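Local coordinates for ADP/ATP-dependent NAD(P)H-hydrate dehydratase (Bacillus subtilis, PDB 3RPZ), which catalyses the ADP- or ATP-dependent dehydration of hydrated NADH or NADPH, a lyase reaction that probably restores the damaged cofactor, at residues Asn209-Lys214 against His260-His265; Asp219-Met224 against Asn241-His246. All blocks are in the same frame, centred on the assembly; numbering follows the deposited sequence.

Interaction 1: Asn209-Lys214 against His260-His265. With AMP (adenosine monophosphate), chain C.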
ATOM      1  N   ASN A 209       6.225 -15.452 -20.764  1.00 15.91           N
ATOM      2  CA  ASN A 209       6.416 -14.595 -21.926  1.00 15.09           C
ATOM      3  C   ASN A 209       7.295 -13.418 -21.566  1.00 14.89           C
ATOM      4  O   ASN A 209       7.793 -13.382 -20.404  1.00 14.68           O
ATOM      5  CB  ASN A 209       5.087 -14.171 -22.524  1.00 16.21           C
ATOM      6  CG  ASN A 209       4.238 -13.418 -21.559  1.00 16.47           C
ATOM      7  OD1 ASN A 209       4.763 -12.612 -20.781  1.00 16.41           O
ATOM      8  ND2 ASN A 209       2.905 -13.690 -21.527  1.00 18.51           N
ATOM      9  N   GLY A 210       7.510 -12.494 -22.495  1.00 15.31           N
ATOM     10  CA  GLY A 210       8.409 -11.385 -22.241  1.00 15.44           C
ATOM     11  C   GLY A 210       7.940 -10.407 -21.173  1.00 15.40           C
ATOM     12  O   GLY A 210       8.700  -9.529 -20.763  1.00 14.49           O
ATOM     13  N   ALA A 211       6.723 -10.542 -20.679  1.00 14.72           N
ATOM     14  CA  ALA A 211       6.316  -9.751 -19.500  1.00 14.50           C
ATOM     15  C   ALA A 211       7.219 -10.025 -18.335  1.00 14.47           C
ATOM     16  O   ALA A 211       7.398  -9.169 -17.450  1.00 14.04           O
ATOM     17  CB  ALA A 211       4.859  -9.959 -19.145  1.00 15.01           C
ATOM     18  N   LEU A 212       7.803 -11.213 -18.292  1.00 13.58           N
ATOM     19  CA  LEU A 212       8.721 -11.614 -17.215  1.00 13.79           C
ATOM     20  C   LEU A 212      10.117 -11.033 -17.343  1.00 13.26           C
ATOM     21  O   LEU A 212      10.918 -11.145 -16.412  1.00 13.37           O
ATOM     22  CB  LEU A 212       8.798 -13.150 -17.098  1.00 13.45           C
ATOM     23  CG  LEU A 212       7.502 -13.824 -16.711  1.00 13.04           C
ATOM     24  CD1 LEU A 212       7.642 -15.331 -16.874  1.00 14.10           C
ATOM     25  CD2 LEU A 212       7.096 -13.461 -15.284  1.00 13.91           C
ATOM     26  N   ALA A 213      10.425 -10.427 -18.481  1.00 13.72           N
ATOM     27  CA  ALA A 213      11.773  -9.891 -18.769  1.00 13.62           C
ATOM     28  C   ALA A 213      11.985  -8.504 -18.148  1.00 14.33           C
ATOM     29  O   ALA A 213      12.106  -7.493 -18.831  1.00 14.29           O
ATOM     30  CB  ALA A 213      12.013  -9.870 -20.281  1.00 14.71           C
ATOM     31  N   LYS A 214      11.926  -8.503 -16.811  1.00 12.96           N
ATOM     32  CA  LYS A 214      11.985  -7.235 -16.038  1.00 13.07           C
ATOM     33  C   LYS A 214      12.444  -7.568 -14.643  1.00 13.05           C
ATOM     34  O   LYS A 214      12.111  -8.607 -14.085  1.00 13.56           O
ATOM     35  CB  LYS A 214      10.657  -6.510 -16.042  1.00 12.96           C
ATOM     36  CG  LYS A 214      10.738  -5.052 -15.568  1.00 13.35           C
ATOM     37  CD  LYS A 214       9.422  -4.345 -15.540  1.00 12.91           C
ATOM     38  CE  LYS A 214       8.797  -4.146 -16.918  1.00 12.94           C
ATOM     39  NZ  LYS A 214       7.399  -3.655 -16.823  1.00 12.44           N
ATOM     40  N   HIS A 260       4.707  -5.174 -21.791  1.00 14.87           N
ATOM     41  CA  HIS A 260       5.740  -4.234 -21.364  1.00 14.74           C
ATOM     42  C   HIS A 260       5.541  -3.731 -19.977  1.00 14.34           C
ATOM     43  O   HIS A 260       6.463  -3.083 -19.424  1.00 14.01           O
ATOM     44  CB  HIS A 260       5.747  -3.052 -22.306  1.00 14.04           C
ATOM     45  CG  HIS A 260       6.212  -3.394 -23.676  1.00 14.75           C
ATOM     46  ND1 HIS A 260       7.516  -3.733 -23.965  1.00 15.68           N
ATOM     47  CD2 HIS A 260       5.541  -3.442 -24.846  1.00 15.76           C
ATOM     48  CE1 HIS A 260       7.622  -3.990 -25.253  1.00 15.68           C
ATOM     49  NE2 HIS A 260       6.442  -3.785 -25.824  1.00 16.73           N
ATOM     50  N   THR A 261       4.379  -3.978 -19.369  1.00 14.15           N
ATOM     51  CA  THR A 261       3.910  -3.175 -18.223  1.00 13.40           C
ATOM     52  C   THR A 261       3.799  -3.967 -16.916  1.00 13.32           C
ATOM     53  O   THR A 261       3.475  -3.353 -15.901  1.00 14.28           O
ATOM     54  CB  THR A 261       2.584  -2.501 -18.501  1.00 13.79           C
ATOM     55  OG1 THR A 261       1.526  -3.495 -18.582  1.00 14.29           O
ATOM     56  CG2 THR A 261       2.588  -1.697 -19.805  1.00 15.16           C
ATOM     57  N   LEU A 262       4.084  -5.275 -16.891  1.00 13.33           N
ATOM     58  CA  LEU A 262       3.979  -6.083 -15.663  1.00 13.51           C
ATOM     59  C   LEU A 262       5.014  -5.657 -14.642  1.00 13.51           C
ATOM     60  O   LEU A 262       6.151  -5.430 -14.982  1.00 13.04           O
ATOM     61  CB  LEU A 262       4.158  -7.546 -15.995  1.00 14.11           C
ATOM     62  CG  LEU A 262       4.078  -8.538 -14.829  1.00 13.81           C
ATOM     63  CD1 LEU A 262       2.706  -8.615 -14.188  1.00 14.74           C
ATOM     64  CD2 LEU A 262       4.517  -9.939 -15.313  1.00 15.00           C
ATOM     65  N   LEU A 263       4.621  -5.613 -13.378  1.00 13.11           N
ATOM     66  CA  LEU A 263       5.586  -5.497 -12.268  1.00 12.80           C
ATOM     67  C   LEU A 263       5.590  -6.827 -11.534  1.00 12.23           C
ATOM     68  O   LEU A 263       4.536  -7.414 -11.289  1.00 13.09           O
ATOM     69  CB  LEU A 263       5.173  -4.366 -11.342  1.00 13.13           C
ATOM     70  CG  LEU A 263       5.105  -2.992 -11.997  1.00 13.49           C
ATOM     71  CD1 LEU A 263       4.554  -1.923 -11.055  1.00 17.00           C
ATOM     72  CD2 LEU A 263       6.519  -2.577 -12.453  1.00 17.53           C
ATOM     73  N   ALA A 264       6.760  -7.296 -11.123  1.00 12.15           N
ATOM     74  CA  ALA A 264       6.925  -8.616 -10.552  1.00 12.49           C
ATOM     75  C   ALA A 264       5.978  -8.905  -9.422  1.00 12.38           C
ATOM     76  O   ALA A 264       5.467 -10.030  -9.336  1.00 13.34           O
ATOM     77  CB  ALA A 264       8.363  -8.828 -10.077  1.00 13.31           C
ATOM     78  N   HIS A 265       5.744  -7.968  -8.509  1.00 12.83           N
ATOM     79  CA  HIS A 265       4.851  -8.293  -7.398  1.00 13.17           C
ATOM     80  C   HIS A 265       3.478  -8.658  -7.813  1.00 14.23           C
ATOM     81  O   HIS A 265       2.781  -9.370  -7.070  1.00 15.46           O
ATOM     82  CB  HIS A 265       4.813  -7.149  -6.377  1.00 14.01           C
ATOM     83  CG  HIS A 265       4.128  -5.920  -6.819  1.00 13.23           C
ATOM     84  ND1 HIS A 265       2.783  -5.642  -6.635  1.00 21.75           N
ATOM     85  CD2 HIS A 265       4.647  -4.846  -7.452  1.00 11.72           C
ATOM     86  CE1 HIS A 265       2.507  -4.454  -7.163  1.00 18.86           C
ATOM     87  NE2 HIS A 265       3.630  -3.936  -7.626  1.00 20.93           N
TER
HETATM   88  P   AMP C 278      15.795 -13.211 -13.094  1.00 14.61           P
HETATM   89  O1P AMP C 278      14.931 -12.055 -12.474  1.00 17.93           O
HETATM   90  O2P AMP C 278      16.645 -12.603 -14.138  1.00 18.62           O
HETATM   91  O3P AMP C 278      16.484 -13.915 -11.942  1.00 13.16           O
HETATM   92  O5' AMP C 278      14.721 -14.214 -13.509  1.00 14.46           O
HETATM   93  C5' AMP C 278      13.838 -13.908 -14.656  1.00 14.29           C
HETATM   94  C4' AMP C 278      12.642 -14.793 -14.608  1.00 13.48           C
HETATM   95  O4' AMP C 278      11.700 -14.404 -15.661  1.00 14.37           O
HETATM   96  C3' AMP C 278      12.913 -16.268 -14.810  1.00 13.02           C
HETATM   97  O3' AMP C 278      11.879 -17.022 -14.209  1.00 14.92           O
HETATM   98  C2' AMP C 278      12.830 -16.304 -16.345  1.00 13.79           C
HETATM   99  O2' AMP C 278      12.715 -17.638 -16.878  1.00 14.89           O
HETATM  100  C1' AMP C 278      11.590 -15.478 -16.596  1.00 15.11           C
HETATM  101  N9  AMP C 278      11.609 -14.826 -17.911  1.00 13.26           N
HETATM  102  C8  AMP C 278      12.273 -13.712 -18.247  1.00 14.68           C
HETATM  103  N7  AMP C 278      12.086 -13.390 -19.568  1.00 16.16           N
HETATM  104  C5  AMP C 278      11.253 -14.347 -20.023  1.00 15.52           C
HETATM  105  C6  AMP C 278      10.668 -14.639 -21.355  1.00 15.66           C
HETATM  106  N6  AMP C 278      10.952 -13.819 -22.386  1.00 17.01           N
HETATM  107  N1  AMP C 278       9.898 -15.722 -21.421  1.00 16.23           N
HETATM  108  C2  AMP C 278       9.627 -16.529 -20.387  1.00 16.52           C
HETATM  109  N3  AMP C 278      10.147 -16.346 -19.133  1.00 15.25           N
HETATM  110  C4  AMP C 278      10.932 -15.315 -19.026  1.00 13.80           C
HETATM  111  O   HOH W   1       7.690  -7.875 -14.806  1.00 13.90           O
HETATM  112  O   HOH W   2       6.755  -6.367 -18.201  1.00 16.64           O
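Lys214 reaches from the nucleotide loop of this ribokinase-like fold to the backbone of His260 and Leu262, just before helix 264-277. The loop follows strand 202-204, holds a short 3-10 turn at 210-212 and leads to helix 217-231. The close, apolar part is the packing of the Ala211 and Leu262 side chains. Leu262 CG stands anti to its backbone N (chi1 180°), which sends CD2 alongside the loop to 3.8 Å from Ala211 CB. Leu212 CD2 adds a looser apolar touch on the same methyl. Trp253 and Leu267 also pack on Leu262.

The other side is polar and wet, although its residues are buried. Water 1 donates to both Ala211 O and Leu262 O, and so joins the two backbones. Water 2 lies in hydrogen-bonding reach of Ala211 O and accepts from Lys214 NZ; its bond from Leu262 N is weak. The Lys214 chain bends at chi3 (-66°) and brings its ammonium to two carbonyls. Lys214 NZ bonds Leu262 O at 2.8 Å and His260 O at 2.8 Å, and lies above both carbonyl planes. Its strongest polar partner is Met54 O of the second subunit, so the ammonium's three N-H groups are shared among three carbonyls and water 2. Arg21 of the second subunit bonds Gly210 O and Ala213 O at the same interface.

The loop meets AMP on its other flank. Leu212 CB lies 3.4 Å from AMP N9, and Leu212 CD1 is 3.5 Å from AMP N3. Ala213 CB approaches AMP N7 at 3.6 Å. An Asx turn opens the 209-214 segment: Asn209 OD1 accepts from Ala211 N at 2.9 Å, with the donor tilted 25° from the side-chain carbonyl plane.

Interaction 2: Asp219-Met224 against Asn241-His246. With NPW (beta-6-hydroxy-1,4,5,6-tetrahydronicotinamide adenine dinucleotide phosphate), chain D.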
ATOM      1  N   ASP A 219      13.228 -13.005  -8.468  1.00 12.72           N
ATOM      2  CA  ASP A 219      13.145 -12.916  -7.016  1.00 11.97           C
ATOM      3  C   ASP A 219      11.805 -13.486  -6.547  1.00 12.82           C
ATOM      4  O   ASP A 219      11.727 -14.264  -5.574  1.00 12.89           O
ATOM      5  CB  ASP A 219      13.393 -11.470  -6.560  1.00 12.73           C
ATOM      6  CG  ASP A 219      14.672 -10.909  -7.070  1.00 14.22           C
ATOM      7  OD1 ASP A 219      15.726 -11.615  -7.030  1.00 13.42           O
ATOM      8  OD2 ASP A 219      14.675  -9.740  -7.529  1.00 14.45           O
ATOM      9  N   THR A 220      10.695 -13.083  -7.204  1.00 11.95           N
ATOM     10  CA  THR A 220       9.410 -13.666  -6.946  1.00 12.10           C
ATOM     11  C   THR A 220       9.439 -15.218  -7.097  1.00 11.67           C
ATOM     12  O   THR A 220       8.869 -15.964  -6.301  1.00 12.98           O
ATOM     13  CB  THR A 220       8.388 -13.050  -7.885  1.00 12.67           C
ATOM     14  OG1 THR A 220       8.277 -11.641  -7.637  1.00 13.27           O
ATOM     15  CG2 THR A 220       7.015 -13.689  -7.720  1.00 13.24           C
ATOM     16  N   LEU A 221      10.032 -15.701  -8.202  1.00 12.16           N
ATOM     17  CA  LEU A 221      10.107 -17.131  -8.445  1.00 12.34           C
ATOM     18  C   LEU A 221      10.775 -17.859  -7.285  1.00 12.05           C
ATOM     19  O   LEU A 221      10.280 -18.907  -6.850  1.00 12.38           O
ATOM     20  CB  LEU A 221      10.806 -17.452  -9.777  1.00 12.92           C
ATOM     21  CG  LEU A 221      11.018 -18.929 -10.008  1.00 12.64           C
ATOM     22  CD1 LEU A 221       9.708 -19.671 -10.191  1.00 13.94           C
ATOM     23  CD2 LEU A 221      11.924 -19.131 -11.247  1.00 14.55           C
ATOM     24  N   THR A 222      11.897 -17.345  -6.774  1.00 11.62           N
ATOM     25  CA  THR A 222      12.572 -18.008  -5.658  1.00 12.39           C
ATOM     26  C   THR A 222      11.621 -18.208  -4.497  1.00 12.49           C
ATOM     27  O   THR A 222      11.546 -19.252  -3.872  1.00 13.06           O
ATOM     28  CB  THR A 222      13.771 -17.176  -5.252  1.00 11.51           C
ATOM     29  OG1 THR A 222      14.703 -17.234  -6.333  1.00 13.35           O
ATOM     30  CG2 THR A 222      14.433 -17.691  -3.970  1.00 13.56           C
ATOM     31  N   GLY A 223      10.851 -17.169  -4.212  1.00 12.55           N
ATOM     32  CA  GLY A 223       9.827 -17.286  -3.161  1.00 12.44           C
ATOM     33  C   GLY A 223       8.752 -18.302  -3.449  1.00 12.23           C
ATOM     34  O   GLY A 223       8.356 -19.095  -2.575  1.00 12.97           O
ATOM     35  N   MET A 224       8.262 -18.315  -4.678  1.00 12.23           N
ATOM     36  CA  MET A 224       7.259 -19.311  -5.049  1.00 12.16           C
ATOM     37  C   MET A 224       7.774 -20.757  -4.856  1.00 12.66           C
ATOM     38  O   MET A 224       7.084 -21.625  -4.327  1.00 13.63           O
ATOM     39  CB  MET A 224       6.762 -19.088  -6.458  1.00 12.29           C
ATOM     40  CG  MET A 224       5.951 -17.855  -6.611  1.00 12.29           C
ATOM     41  SD  MET A 224       5.413 -17.536  -8.315  1.00 14.21           S
ATOM     42  CE  MET A 224       4.484 -18.994  -8.688  1.00 17.84           C
ATOM     43  N   ASN A 241       6.101 -27.132 -10.458  1.00 14.68           N
ATOM     44  CA  ASN A 241       4.859 -26.364 -10.371  1.00 14.54           C
ATOM     45  C   ASN A 241       5.087 -24.895 -10.117  1.00 13.64           C
ATOM     46  O   ASN A 241       4.324 -24.080 -10.623  1.00 14.67           O
ATOM     47  CB  ASN A 241       3.892 -26.947  -9.345  1.00 14.41           C
ATOM     48  CG  ASN A 241       3.307 -28.310  -9.816  1.00 16.59           C
ATOM     49  OD1 ASN A 241       3.282 -28.583 -11.036  1.00 16.00           O
ATOM     50  ND2 ASN A 241       2.829 -29.149  -8.890  1.00 15.98           N
ATOM     51  N   ALA A 242       6.129 -24.532  -9.373  1.00 13.74           N
ATOM     52  CA  ALA A 242       6.421 -23.147  -9.143  1.00 13.77           C
ATOM     53  C   ALA A 242       6.812 -22.481 -10.428  1.00 14.04           C
ATOM     54  O   ALA A 242       6.326 -21.388 -10.766  1.00 13.45           O
ATOM     55  CB  ALA A 242       7.518 -22.987  -8.072  1.00 13.89           C
ATOM     56  N   VAL A 243       7.741 -23.104 -11.170  1.00 14.18           N
ATOM     57  CA  VAL A 243       8.225 -22.525 -12.433  1.00 14.05           C
ATOM     58  C   VAL A 243       7.033 -22.398 -13.424  1.00 13.78           C
ATOM     59  O   VAL A 243       6.822 -21.348 -14.068  1.00 14.30           O
ATOM     60  CB  VAL A 243       9.322 -23.369 -13.027  1.00 13.16           C
ATOM     61  CG1 VAL A 243       9.722 -22.865 -14.397  1.00 14.58           C
ATOM     62  CG2 VAL A 243      10.536 -23.348 -12.095  1.00 14.66           C
ATOM     63  N   TYR A 244       6.194 -23.417 -13.465  1.00 13.39           N
ATOM     64  CA  TYR A 244       5.040 -23.418 -14.372  1.00 14.13           C
ATOM     65  C   TYR A 244       4.034 -22.338 -14.022  1.00 13.34           C
ATOM     66  O   TYR A 244       3.624 -21.554 -14.871  1.00 14.61           O
ATOM     67  CB  TYR A 244       4.348 -24.802 -14.372  1.00 14.82           C
ATOM     68  CG  TYR A 244       3.227 -24.948 -15.352  1.00 15.67           C
ATOM     69  CD1 TYR A 244       2.013 -24.326 -15.139  1.00 16.02           C
ATOM     70  CD2 TYR A 244       3.394 -25.697 -16.484  1.00 15.21           C
ATOM     71  CE1 TYR A 244       0.980 -24.444 -16.079  1.00 16.18           C
ATOM     72  CE2 TYR A 244       2.367 -25.836 -17.398  1.00 16.80           C
ATOM     73  CZ  TYR A 244       1.182 -25.182 -17.174  1.00 16.08           C
ATOM     74  OH  TYR A 244       0.136 -25.325 -18.155  1.00 19.69           O
ATOM     75  N   LEU A 245       3.640 -22.281 -12.767  1.00 13.58           N
ATOM     76  CA  LEU A 245       2.629 -21.299 -12.369  1.00 13.69           C
ATOM     77  C   LEU A 245       3.146 -19.879 -12.468  1.00 13.38           C
ATOM     78  O   LEU A 245       2.394 -18.982 -12.804  1.00 13.54           O
ATOM     79  CB  LEU A 245       2.059 -21.636 -10.989  1.00 14.32           C
ATOM     80  CG  LEU A 245       1.168 -22.877 -10.980  1.00 13.81           C
ATOM     81  CD1 LEU A 245       0.813 -23.307  -9.548  1.00 17.24           C
ATOM     82  CD2 LEU A 245      -0.107 -22.741 -11.821  1.00 17.98           C
ATOM     83  N   HIS A 246       4.426 -19.664 -12.164  1.00 12.73           N
ATOM     84  CA  HIS A 246       5.071 -18.341 -12.344  1.00 13.62           C
ATOM     85  C   HIS A 246       4.886 -17.864 -13.775  1.00 13.05           C
ATOM     86  O   HIS A 246       4.402 -16.748 -13.995  1.00 13.43           O
ATOM     87  CB  HIS A 246       6.515 -18.484 -11.929  1.00 13.16           C
ATOM     88  CG  HIS A 246       7.391 -17.293 -12.117  1.00 13.21           C
ATOM     89  ND1 HIS A 246       8.218 -17.160 -13.222  1.00 13.99           N
ATOM     90  CD2 HIS A 246       7.618 -16.213 -11.323  1.00 13.00           C
ATOM     91  CE1 HIS A 246       8.946 -16.048 -13.054  1.00 13.48           C
ATOM     92  NE2 HIS A 246       8.613 -15.468 -11.908  1.00 13.44           N
TER
HETATM   93  P   NPW D 279      23.298  -9.103 -20.910  1.00 27.35           P
HETATM   94  O1  NPW D 279      24.288  -8.151 -20.278  1.00 34.10           O
HETATM   95  O2  NPW D 279      21.868  -8.672 -20.960  1.00 27.87           O
HETATM   96  O3  NPW D 279      23.751  -9.668 -22.268  1.00 28.34           O
HETATM   97  PA  NPW D 279      23.312  -9.850 -12.904  1.00 19.62           P
HETATM   98  PB  NPW D 279      20.664  -9.400 -11.786  1.00 15.67           P
HETATM   99  C1A NPW D 279      22.939 -11.910 -18.216  1.00 19.91           C
HETATM  100  C1B NPW D 279      19.040  -8.512  -7.456  1.00 14.60           C
HETATM  101  N1C NPW D 279      17.805  -7.919  -7.910  1.00 14.20           N
HETATM  102  N1D NPW D 279      20.183 -14.578 -21.588  1.00 19.48           N
HETATM  103  C2A NPW D 279      22.995 -10.445 -18.647  1.00 22.24           C
HETATM  104  O2A NPW D 279      23.356 -10.446 -20.013  1.00 24.41           O
HETATM  105  C2B NPW D 279      19.139 -10.028  -7.661  1.00 13.39           C
HETATM  106  O2B NPW D 279      18.371 -10.751  -6.733  1.00 13.93           O
HETATM  107  C2C NPW D 279      17.057  -7.130  -7.185  1.00 15.64           C
HETATM  108  C2D NPW D 279      21.408 -14.044 -21.697  1.00 18.58           C
HETATM  109  C3A NPW D 279      24.065  -9.874 -17.732  1.00 23.53           C
HETATM  110  O3A NPW D 279      25.402 -10.166 -18.189  1.00 25.87           O
HETATM  111  C3B NPW D 279      20.661 -10.180  -7.463  1.00 14.84           C
HETATM  112  O3B NPW D 279      20.908 -10.233  -6.051  1.00 15.34           O
HETATM  113  C3C NPW D 279      16.007  -6.400  -7.426  1.00 14.09           C
HETATM  114  N3D NPW D 279      22.098 -13.344 -20.781  1.00 19.07           N
HETATM  115  C4B NPW D 279      21.203  -8.871  -8.055  1.00 13.35           C
HETATM  116  O4B NPW D 279      20.092  -7.942  -8.211  1.00 14.80           O
HETATM  117  C4C NPW D 279      15.534  -6.397  -8.875  1.00 13.47           C
HETATM  118  C4D NPW D 279      21.408 -13.244 -19.638  1.00 18.68           C
HETATM  119  O4D NPW D 279      23.187 -11.865 -16.807  1.00 19.02           O
HETATM  120  C4E NPW D 279      23.800 -10.647 -16.455  1.00 19.85           C
HETATM  121  C5A NPW D 279      20.093 -13.740 -19.421  1.00 17.30           C
HETATM  122  C5B NPW D 279      21.861  -9.056  -9.425  1.00 14.40           C
HETATM  123  O5B NPW D 279      21.028  -9.843 -10.279  1.00 15.00           O
HETATM  124  C5C NPW D 279      16.685  -6.795  -9.782  1.00 13.27           C
HETATM  125  C5E NPW D 279      22.840  -9.917 -15.514  1.00 20.60           C
HETATM  126  O5E NPW D 279      22.873 -10.569 -14.250  1.00 21.11           O
HETATM  127  C6C NPW D 279      17.342  -8.125  -9.317  1.00 14.57           C
HETATM  128  O6C NPW D 279      16.457  -9.239  -9.373  1.00 15.24           O
HETATM  129  C6D NPW D 279      19.433 -14.462 -20.469  1.00 18.12           C
HETATM  130  N6D NPW D 279      18.225 -14.998 -20.414  1.00 18.74           N
HETATM  131  N7A NPW D 279      19.595 -13.435 -18.169  1.00 18.49           N
HETATM  132  C7C NPW D 279      15.261  -5.703  -6.419  1.00 13.93           C
HETATM  133  N7C NPW D 279      14.181  -5.028  -6.780  1.00 14.52           N
HETATM  134  O7C NPW D 279      15.663  -5.696  -5.227  1.00 13.38           O
HETATM  135  C8A NPW D 279      20.629 -12.712 -17.589  1.00 16.64           C
HETATM  136  N9A NPW D 279      21.706 -12.633 -18.513  1.00 18.56           N
HETATM  137  OA1 NPW D 279      24.398  -8.879 -13.114  1.00 26.53           O
HETATM  138  OA2 NPW D 279      23.505 -11.021 -12.078  1.00 23.52           O
HETATM  139  OA3 NPW D 279      22.042  -8.966 -12.467  1.00 16.74           O
HETATM  140  OB1 NPW D 279      20.056 -10.586 -12.389  1.00 15.07           O
HETATM  141  OB2 NPW D 279      19.884  -8.123 -11.782  1.00 17.10           O
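Leu221 and Met224 of helix 217-231 pack on His246 and Ala242 of helix 235-256, a buried helix pair in the ribokinase-like fold. The two short segments run at 137° to each other, with their axes 9.2 Å apart.

Asp219 comes first; it points away from the second helix and lies in the substrate pocket. Its carboxylate takes two bonds from the hydrated NADPH: NPW O6C donates to Asp219 OD2 at 2.6 Å, and NPW O2B to OD1 at 2.8 Å. O6C is the hydroxyl that dehydration would remove. Thr220 follows, with CG2 near the edge of the His246 ring.

Leu221 sits over one face of that ring. Its CB lies 3.8 Å from the ring centroid and 18° off the normal, a CH-pi contact. Leu221 CG is anti to the backbone N (chi1 175°), and CD1 lies against Ala242 O and Val243. His246 NE2 bonds Thr217 O, in the first turn of the same helix 217-231 and just before the segment. The His246 side chain also borders AMP.

Met224 comes last in the segment. Its CB rests against Ala242 CB at 4.3 Å. Its sulfur stands at the edge of the imidazole, in plane. The chain then bends at chi3, placing Met224 CE 3.5 Å from His246 N.

In the fold
Interaction 2 is nested within the stretch of chain closed by interaction 1, and their centres lie 14 Å apart. They touch directly: Leu212 CD2 packs on His246 CE1 at 3.9 Å, and Ala264 O lies 3.7 Å from Thr220 OG1. Both contribute residues to the AMP pocket. Loop 209-214 borders the base and ribose of AMP, and the side chain of His246 comes within about 3 Å of the same ligand. In interaction 2, Asp219 bonds the hydrated NADPH. The side chain of Lys214 stays about 8 Å from that substrate and bonds the second subunit. Lys27 of the second subunit bonds both ligands, so this interface helps build the pocket.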